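Local coordinates for protein oxidoreductase NdmD (Pseudomonas putida, PDB 6ICM) that oxidises NADH and passes the electrons to the caffeine-degrading N-demethylases NdmA and NdmB, seen here as its C-terminal [2Fe-2S] ferredoxin domain, at residues Ser19-Gln23 with Ile71-Val75; Tyr2-Lys8 with Lys81-Leu87. All blocks are in the same frame, centred on the assembly; numbering follows the deposited sequence.

Contact 1: residues Ser19-Gln23 with Ile71-Val75; sequences STLLQ and IMPCV. With FES (Fe2/s2 (inorganic) cluster), chain K.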
# COMPACT_ATOMS: atom_id res chain seq x y z
N SER D 19 -20.00 5.46 61.09
CA SER D 19 -20.11 4.60 59.92
C SER D 19 -21.05 5.17 58.87
O SER D 19 -22.03 5.85 59.19
CB SER D 19 -20.60 3.20 60.32
OG SER D 19 -19.77 2.61 61.29
N THR D 20 -20.75 4.87 57.60
CA THR D 20 -21.73 5.02 56.55
C THR D 20 -22.79 3.94 56.70
O THR D 20 -22.50 2.81 57.10
CB THR D 20 -21.12 4.88 55.14
OG1 THR D 20 -20.26 3.74 55.09
CG2 THR D 20 -20.34 6.11 54.76
N LEU D 21 -24.03 4.29 56.37
CA LEU D 21 -25.07 3.28 56.24
C LEU D 21 -24.57 2.09 55.44
O LEU D 21 -24.84 0.94 55.79
CB LEU D 21 -26.31 3.89 55.59
CG LEU D 21 -27.48 2.98 55.27
CD1 LEU D 21 -27.77 2.04 56.42
CD2 LEU D 21 -28.68 3.83 54.99
N LEU D 22 -23.79 2.35 54.39
CA LEU D 22 -23.26 1.26 53.57
C LEU D 22 -22.33 0.37 54.39
O LEU D 22 -22.43 -0.86 54.35
CB LEU D 22 -22.55 1.84 52.35
CG LEU D 22 -21.88 0.79 51.47
CD1 LEU D 22 -22.93 -0.11 50.83
CD2 LEU D 22 -20.99 1.46 50.42
N GLN D 23 -21.41 0.98 55.14
CA GLN D 23 -20.46 0.18 55.90
C GLN D 23 -21.16 -0.62 57.00
O GLN D 23 -20.87 -1.80 57.21
CB GLN D 23 -19.37 1.08 56.49
CG GLN D 23 -18.06 0.98 55.74
CD GLN D 23 -17.58 -0.46 55.63
OE1 GLN D 23 -17.70 -1.24 56.57
NE2 GLN D 23 -17.04 -0.81 54.46
N ILE D 71 -32.56 5.50 48.57
CA ILE D 71 -31.46 6.07 49.33
C ILE D 71 -30.17 5.48 48.78
O ILE D 71 -30.13 4.33 48.35
CB ILE D 71 -31.59 5.81 50.86
CG1 ILE D 71 -30.54 6.62 51.62
CG2 ILE D 71 -31.41 4.32 51.19
CD1 ILE D 71 -30.63 6.52 53.10
N MET D 72 -29.11 6.29 48.79
CA MET D 72 -27.77 5.86 48.41
C MET D 72 -26.96 5.71 49.69
O MET D 72 -26.50 6.72 50.27
CB MET D 72 -27.13 6.89 47.47
CG MET D 72 -28.09 7.46 46.43
SD MET D 72 -28.76 6.23 45.26
CE MET D 72 -27.21 5.46 44.77
N PRO D 73 -26.78 4.49 50.21
CA PRO D 73 -26.18 4.33 51.54
C PRO D 73 -24.73 4.73 51.63
O PRO D 73 -24.24 4.93 52.75
CB PRO D 73 -26.36 2.84 51.83
CG PRO D 73 -26.69 2.22 50.52
CD PRO D 73 -27.41 3.25 49.74
N CYS D 74 -24.02 4.86 50.52
CA CYS D 74 -22.61 5.19 50.59
C CYS D 74 -22.38 6.58 51.16
O CYS D 74 -21.29 6.83 51.70
CB CYS D 74 -21.97 5.08 49.21
SG CYS D 74 -22.65 6.24 48.01
N VAL D 75 -23.36 7.49 51.04
CA VAL D 75 -23.14 8.88 51.42
C VAL D 75 -24.34 9.47 52.15
O VAL D 75 -24.22 10.50 52.81
CB VAL D 75 -22.78 9.76 50.19
CG1 VAL D 75 -21.56 9.23 49.46
CG2 VAL D 75 -23.97 9.91 49.24
FE1 FES K . -21.91 4.56 43.70
FE2 FES K . -23.28 4.82 46.39
S1 FES K . -21.82 3.42 45.56
S2 FES K . -23.34 5.98 44.51

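Contact 2: residues Tyr2-Lys8 with Lys81-Leu87; sequences YEVELKK and KKIVLDL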
# COMPACT_ATOMS: atom_id res chain seq x y z
N TYR D 2 -27.60 8.11 66.22
CA TYR D 2 -27.65 6.66 66.12
C TYR D 2 -28.97 6.26 65.48
O TYR D 2 -30.00 6.91 65.75
CB TYR D 2 -27.47 5.97 67.49
CG TYR D 2 -28.17 6.63 68.68
CD1 TYR D 2 -29.57 6.60 68.81
CD2 TYR D 2 -27.44 7.26 69.70
CE1 TYR D 2 -30.21 7.20 69.90
CE2 TYR D 2 -28.08 7.86 70.79
CZ TYR D 2 -29.46 7.83 70.88
OH TYR D 2 -30.09 8.42 71.96
N GLU D 3 -28.96 5.22 64.64
CA GLU D 3 -30.15 4.78 63.92
C GLU D 3 -30.19 3.25 63.82
O GLU D 3 -29.14 2.61 63.68
CB GLU D 3 -30.24 5.42 62.51
CG GLU D 3 -28.89 5.79 61.83
CD GLU D 3 -28.89 5.58 60.30
OE1 GLU D 3 -29.91 5.11 59.76
OE2 GLU D 3 -27.88 5.89 59.63
N VAL D 4 -31.39 2.69 63.90
CA VAL D 4 -31.62 1.25 63.77
C VAL D 4 -32.17 1.01 62.36
O VAL D 4 -32.49 1.95 61.65
CB VAL D 4 -32.61 0.71 64.86
CG1 VAL D 4 -32.66 -0.82 64.92
CG2 VAL D 4 -32.32 1.26 66.24
N GLU D 5 -32.33 -0.27 61.98
CA GLU D 5 -33.05 -0.53 60.74
C GLU D 5 -33.42 -2.00 60.55
O GLU D 5 -32.69 -2.90 60.99
CB GLU D 5 -32.23 -0.09 59.56
CG GLU D 5 -31.16 -1.00 59.30
CD GLU D 5 -30.02 -0.21 58.71
OE1 GLU D 5 -30.23 1.00 58.44
OE2 GLU D 5 -28.89 -0.77 58.54
N LEU D 6 -34.48 -2.21 59.75
CA LEU D 6 -35.23 -3.46 59.60
C LEU D 6 -35.14 -3.90 58.14
O LEU D 6 -34.52 -3.22 57.32
CB LEU D 6 -36.70 -3.24 60.07
CG LEU D 6 -37.76 -4.13 60.75
CD1 LEU D 6 -38.87 -3.23 61.32
CD2 LEU D 6 -38.40 -5.22 59.86
N LYS D 7 -35.76 -5.04 57.79
CA LYS D 7 -35.82 -5.52 56.41
C LYS D 7 -37.09 -6.35 56.17
O LYS D 7 -37.85 -6.66 57.09
CB LYS D 7 -34.60 -6.39 56.05
CG LYS D 7 -33.25 -5.92 56.52
CD LYS D 7 -32.55 -5.21 55.45
CE LYS D 7 -31.10 -5.56 55.53
NZ LYS D 7 -30.94 -7.05 55.52
N LYS D 8 -37.30 -6.74 54.90
CA LYS D 8 -38.16 -7.87 54.55
C LYS D 8 -37.54 -9.22 54.89
O LYS D 8 -38.16 -10.26 54.61
CB LYS D 8 -38.45 -7.90 53.05
CG LYS D 8 -37.35 -8.64 52.27
CD LYS D 8 -37.74 -8.97 50.84
CE LYS D 8 -37.69 -7.78 49.90
NZ LYS D 8 -37.90 -8.27 48.50
N LYS D 81 -35.08 7.85 63.51
CA LYS D 81 -34.40 6.94 64.41
C LYS D 81 -34.38 5.52 63.89
O LYS D 81 -33.44 4.76 64.17
CB LYS D 81 -35.06 7.00 65.79
CG LYS D 81 -34.20 6.49 66.94
CD LYS D 81 -32.89 7.27 67.08
CE LYS D 81 -32.95 8.32 68.17
NZ LYS D 81 -31.71 9.16 68.20
N LYS D 82 -35.41 5.14 63.13
CA LYS D 82 -35.45 3.86 62.43
C LYS D 82 -35.62 4.12 60.93
O LYS D 82 -36.14 5.16 60.52
CB LYS D 82 -36.59 2.97 62.94
CG LYS D 82 -36.33 1.48 62.78
CD LYS D 82 -37.58 0.65 63.03
CE LYS D 82 -37.24 -0.83 63.20
NZ LYS D 82 -36.63 -1.12 64.54
N ILE D 83 -35.16 3.16 60.13
CA ILE D 83 -35.33 3.18 58.67
C ILE D 83 -35.47 1.74 58.21
O ILE D 83 -34.71 0.87 58.64
CB ILE D 83 -34.14 3.88 57.96
CG1 ILE D 83 -34.19 3.66 56.44
CG2 ILE D 83 -32.79 3.43 58.55
CD1 ILE D 83 -33.01 4.24 55.68
N VAL D 84 -36.43 1.45 57.34
CA VAL D 84 -36.61 0.07 56.88
C VAL D 84 -36.31 0.00 55.39
O VAL D 84 -36.96 0.68 54.58
CB VAL D 84 -38.01 -0.46 57.18
CG1 VAL D 84 -38.08 -1.94 56.83
CG2 VAL D 84 -38.32 -0.27 58.64
N LEU D 85 -35.33 -0.83 55.03
CA LEU D 85 -34.97 -1.07 53.64
C LEU D 85 -35.61 -2.35 53.16
O LEU D 85 -35.59 -3.36 53.87
CB LEU D 85 -33.45 -1.16 53.47
CG LEU D 85 -32.59 -0.18 54.26
CD1 LEU D 85 -31.15 -0.49 53.94
CD2 LEU D 85 -32.93 1.25 53.92
N ASP D 86 -36.15 -2.31 51.95
CA ASP D 86 -36.95 -3.40 51.40
C ASP D 86 -36.01 -4.42 50.74
O ASP D 86 -35.92 -4.55 49.51
CB ASP D 86 -38.00 -2.83 50.46
CG ASP D 86 -38.89 -3.88 49.83
OD1 ASP D 86 -38.96 -5.02 50.36
OD2 ASP D 86 -39.51 -3.56 48.79
N LEU D 87 -35.28 -5.14 51.60
CA LEU D 87 -34.27 -6.11 51.15
C LEU D 87 -34.25 -7.41 51.96
O LEU D 87 -34.53 -7.42 53.16
CB LEU D 87 -32.87 -5.47 51.18
CG LEU D 87 -32.49 -4.54 50.02
CD1 LEU D 87 -31.27 -3.75 50.39
CD2 LEU D 87 -32.24 -5.31 48.72

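Contact 1: residues Ser19-Gln23 with Ile71-Val75
Leu22 N approaches the flat carbonyl of Pro73 from above one face, 61° out of its plane, and donates a hydrogen bond to Pro73 O at 3.1 Å with an N-H...O angle of 140°. Beside this bond the pyrrolidine ring turns its CB to the two leucines: Pro73 CB lies 3.6 Å from Leu21 CG and 4.0 Å from Leu22 CB. Leu21 and the ring cross obliquely, and Leu21 CD2 carries on past it to Ile71 CD1, 3.8 Å away. Leu22 holds CG anti to its backbone N (chi1 177°), which carries CD2 to within 3.9 Å of Cys74 CB. From that carbon the thiolate turns the other way, and Cys74 SG binds iron FE2 of the [2Fe-2S] cluster at 2.2 Å; Cys44 is a further ligand of the cluster. Thr20 is the N-cap, its OG1 accepting from Gln23 N at 3.0 Å, while its CG2 methyl leans on Cys74 O. In this ferredoxin-type domain the start of helix 21-27, through the buried Leu21 and Leu22, backs the loop that brings in Cys74. It leaves strand 70-71, whose Ile71 is hydrogen-bonded to Thr46 of the antiparallel strand 46-48, and leads on to strand 77-78.

Contact 2: residues Tyr2-Lys8 with Lys81-Leu87
Val4 N donates to Lys81 O at 2.9 Å, almost straight (166° at the hydrogen). A less certain bond runs from Leu6 N to Ile83 O, and weak bonds return from Ile83 N to Val4 O and from Leu85 N to Leu6 O. Lys7 CA adds a CH...O contact to Leu85 O at 3.3 Å. These bonds join the first and last strands of the domain in parallel, their short axes 29° apart, as in the beta-grasp fold of plant-type [2Fe-2S] ferredoxins; strand 13-15 pairs antiparallel with the other edge of strand 3-6. In the apolar packing Leu6 and Val84 lie side by side, Leu6 CB 3.7 Å from Val84 CG2, and Lys82, CG anti to N (chi1 -153°) and bent only at its last torsion, crosses Leu6 with CE 3.5 Å from Leu6 CD1. An alanine at Lys82 would probably strip part of the aliphatic cover from Leu6 CD1, leaving it Val84 CG2 as neighbour. On the other face a carboxylate oxygen, Glu5 OE1, lies 3.5 Å from the Ile83 CG2 methyl. At the ends lie a long salt bridge, Lys8 NZ to Asp86 OD1 (3.9 Å), and Lys81 NZ, oblique to the Tyr2 ring and 3.0 Å from its CE1.

Contact 1 is buried near the centre of the chain, whereas contact 2 is partly exposed, with lysines and Tyr2 along its margin. One has a single backbone bond and leucine-proline packing beside a cysteine that binds iron; the other has a series of strand-to-strand bonds, several of them weak, with charged side chains along the strands and at the ends. Their centres are 12 Å apart, and they meet where Leu21 CD1 comes to 3.3 Å from Glu5 OE1 and Ile71 CD1 to 4.2 Å from Ile83 CD1. The face of Glu5 and Ile83 therefore packs against the helix start and the end of strand 70-71. Strand 46-48 neighbours both contacts, meeting Leu85 to Leu87 in contact 2.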